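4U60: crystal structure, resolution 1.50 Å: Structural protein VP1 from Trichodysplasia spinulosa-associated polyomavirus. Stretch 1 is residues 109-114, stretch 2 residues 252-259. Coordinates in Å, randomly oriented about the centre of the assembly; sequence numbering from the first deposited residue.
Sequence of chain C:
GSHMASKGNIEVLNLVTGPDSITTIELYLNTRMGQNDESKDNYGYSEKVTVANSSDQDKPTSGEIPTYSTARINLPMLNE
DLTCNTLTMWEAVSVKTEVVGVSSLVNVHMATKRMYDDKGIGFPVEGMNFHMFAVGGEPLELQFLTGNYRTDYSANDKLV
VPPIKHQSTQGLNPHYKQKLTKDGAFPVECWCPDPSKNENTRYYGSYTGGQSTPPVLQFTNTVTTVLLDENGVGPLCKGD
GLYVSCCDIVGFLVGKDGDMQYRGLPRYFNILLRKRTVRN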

# COMPACT_ATOMS: atom_id res chain seq x y z
N HIS C 109 25.45 12.28 2.75
CA HIS C 109 26.78 12.77 3.15
C HIS C 109 26.74 14.13 3.85
O HIS C 109 27.80 14.72 4.13
CB HIS C 109 27.75 12.78 1.96
CG HIS C 109 27.29 13.63 0.82
ND1 HIS C 109 27.36 15.01 0.84
CD2 HIS C 109 26.72 13.30 -0.36
CE1 HIS C 109 26.82 15.48 -0.28
NE2 HIS C 109 26.46 14.46 -1.03
N MET C 110 25.54 14.64 4.14
CA MET C 110 25.42 15.91 4.85
C MET C 110 25.85 15.70 6.30
O MET C 110 25.94 14.57 6.78
CB MET C 110 23.99 16.45 4.77
CG MET C 110 23.67 16.93 3.37
SD MET C 110 22.10 17.79 3.25
CE MET C 110 20.95 16.48 3.59
N ALA C 111 26.12 16.81 6.99
CA ALA C 111 26.54 16.76 8.40
C ALA C 111 25.38 16.40 9.30
O ALA C 111 24.65 17.27 9.79
CB ALA C 111 27.16 18.07 8.82
N THR C 112 25.23 15.10 9.51
CA THR C 112 24.08 14.53 10.18
C THR C 112 24.55 13.42 11.11
O THR C 112 25.70 12.98 11.05
CB THR C 112 23.12 13.90 9.16
OG1 THR C 112 23.84 12.97 8.35
CG2 THR C 112 22.49 14.96 8.27
N LYS C 113 23.65 12.98 11.98
CA LYS C 113 23.85 11.73 12.69
C LYS C 113 24.01 10.63 11.63
O LYS C 113 23.52 10.75 10.51
CB LYS C 113 22.65 11.45 13.57
CG LYS C 113 22.77 10.24 14.48
CD LYS C 113 21.68 10.24 15.54
CE LYS C 113 22.03 11.10 16.71
NZ LYS C 113 23.18 10.51 17.45
N ARG C 114 24.74 9.57 11.98
CA ARG C 114 25.00 8.52 11.01
C ARG C 114 24.76 7.12 11.57
O ARG C 114 24.71 6.92 12.78
CB ARG C 114 26.41 8.69 10.40
CG ARG C 114 27.56 8.51 11.32
CD ARG C 114 28.90 8.94 10.67
NE ARG C 114 29.21 8.18 9.45
CZ ARG C 114 30.33 8.30 8.74
NH1 ARG C 114 30.48 7.57 7.65
NH2 ARG C 114 31.29 9.16 9.10
N PHE C 252 12.53 15.32 8.53
CA PHE C 252 13.49 16.06 9.38
C PHE C 252 14.91 15.73 8.99
O PHE C 252 15.27 14.58 8.71
CB PHE C 252 13.28 15.70 10.85
CG PHE C 252 11.95 16.15 11.39
CD1 PHE C 252 11.76 17.46 11.80
CD2 PHE C 252 10.88 15.28 11.45
CE1 PHE C 252 10.53 17.88 12.27
CE2 PHE C 252 9.64 15.70 11.91
CZ PHE C 252 9.48 17.01 12.33
N LEU C 253 15.76 16.76 9.04
CA LEU C 253 17.20 16.60 8.99
C LEU C 253 17.70 16.43 10.42
O LEU C 253 17.35 17.22 11.29
CB LEU C 253 17.83 17.84 8.38
CG LEU C 253 19.34 17.79 8.19
CD1 LEU C 253 19.70 16.95 6.99
CD2 LEU C 253 19.90 19.19 8.05
N VAL C 254 18.45 15.37 10.66
CA VAL C 254 18.95 15.05 11.99
C VAL C 254 20.41 15.42 12.09
O VAL C 254 21.29 14.74 11.55
CB VAL C 254 18.76 13.54 12.32
CG1 VAL C 254 19.21 13.23 13.73
CG2 VAL C 254 17.31 13.11 12.06
N GLY C 255 20.69 16.49 12.83
CA GLY C 255 22.05 16.92 13.02
C GLY C 255 22.88 15.98 13.86
O GLY C 255 22.38 15.08 14.52
N LYS C 256 24.18 16.23 13.84
CA LYS C 256 25.16 15.40 14.52
C LYS C 256 24.79 15.08 15.96
O LYS C 256 24.94 13.95 16.41
CB LYS C 256 26.50 16.12 14.53
CG LYS C 256 27.10 16.33 13.16
CD LYS C 256 28.17 15.31 12.89
CE LYS C 256 28.68 15.41 11.47
NZ LYS C 256 29.55 14.24 11.23
N ASP C 257 24.32 16.09 16.68
CA ASP C 257 24.00 15.92 18.10
C ASP C 257 22.56 15.49 18.35
O ASP C 257 22.16 15.38 19.50
CB ASP C 257 24.29 17.22 18.85
CG ASP C 257 25.73 17.65 18.73
OD1 ASP C 257 26.63 16.77 18.74
OD2 ASP C 257 25.98 18.87 18.63
N GLY C 258 21.79 15.26 17.30
CA GLY C 258 20.39 14.86 17.46
C GLY C 258 19.39 15.99 17.30
O GLY C 258 18.19 15.74 17.30
N ASP C 259 19.88 17.22 17.16
CA ASP C 259 19.01 18.36 16.85
C ASP C 259 18.35 18.20 15.48
O ASP C 259 19.00 17.76 14.52
CB ASP C 259 19.82 19.66 16.87
CG ASP C 259 21.11 19.57 16.08
OD1 ASP C 259 22.05 18.85 16.52
OD2 ASP C 259 21.19 20.21 15.01
O HOH W 1 25.03 18.58 12.16
O HOH W 2 28.03 11.90 12.02

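This is a small, mostly backbone-led contact in which an irregular segment is pinned to the end of a strand and the turn after it by one direct hydrogen bond, two bridging waters and a modest apolar patch. The direct bond runs from Lys113 N to Val254 O, 3.0 Å long with an N-H...O angle of 153°, and it joins residues 141 apart in sequence. The same carbonyl oxygen, Val254 O, also lies 3.1 Å from Thr112 CA, so the two segments approach closely here; the CA atoms of Thr112 and Gly255 are 4.2 Å apart.

Just past the strand, two waters bridge the segments through Lys256. Water 1 donates to Ala111 O (2.7 Å) and accepts from Lys256 N (3.0 Å), while water 2 donates to Thr112 O (2.7 Å) and accepts from Lys256 NZ (2.9 Å). Lys256 thus reaches stretch 1 through both its backbone and its ammonium group, although its CA-to-CB bond points away. Its aliphatic chain also packs, with CE 4.1 Å from Ala111 CB.

Leu253 supplies the apolar patch: its CD1 lies 3.7 Å from Met110 CE and 3.7 Å from Thr112 CG2. Both Met110 and Leu253 leave the backbone sideways, yet their ends come nearer. Next to the direct hydrogen bond, Lys113 CB rests 3.9 Å from Val254 CG1.

The turn is type I, closed by Gly258 N to Gly255 O at 2.8 Å, and Gly255 N to Asp259 O at 2.7 Å ties its base. At Gly258, with phi 99° and psi -6°, the backbone angles themselves call for glycine, since a CB would jam against the preceding carbonyl; at Gly255 an ideal CB would lie 2.5 Å from Asp259 OD2 in its present rotamer. The rule to read is economical: one direct backbone bond joins the two segments, and two waters link carbonyl oxygens of the first segment to Lys256.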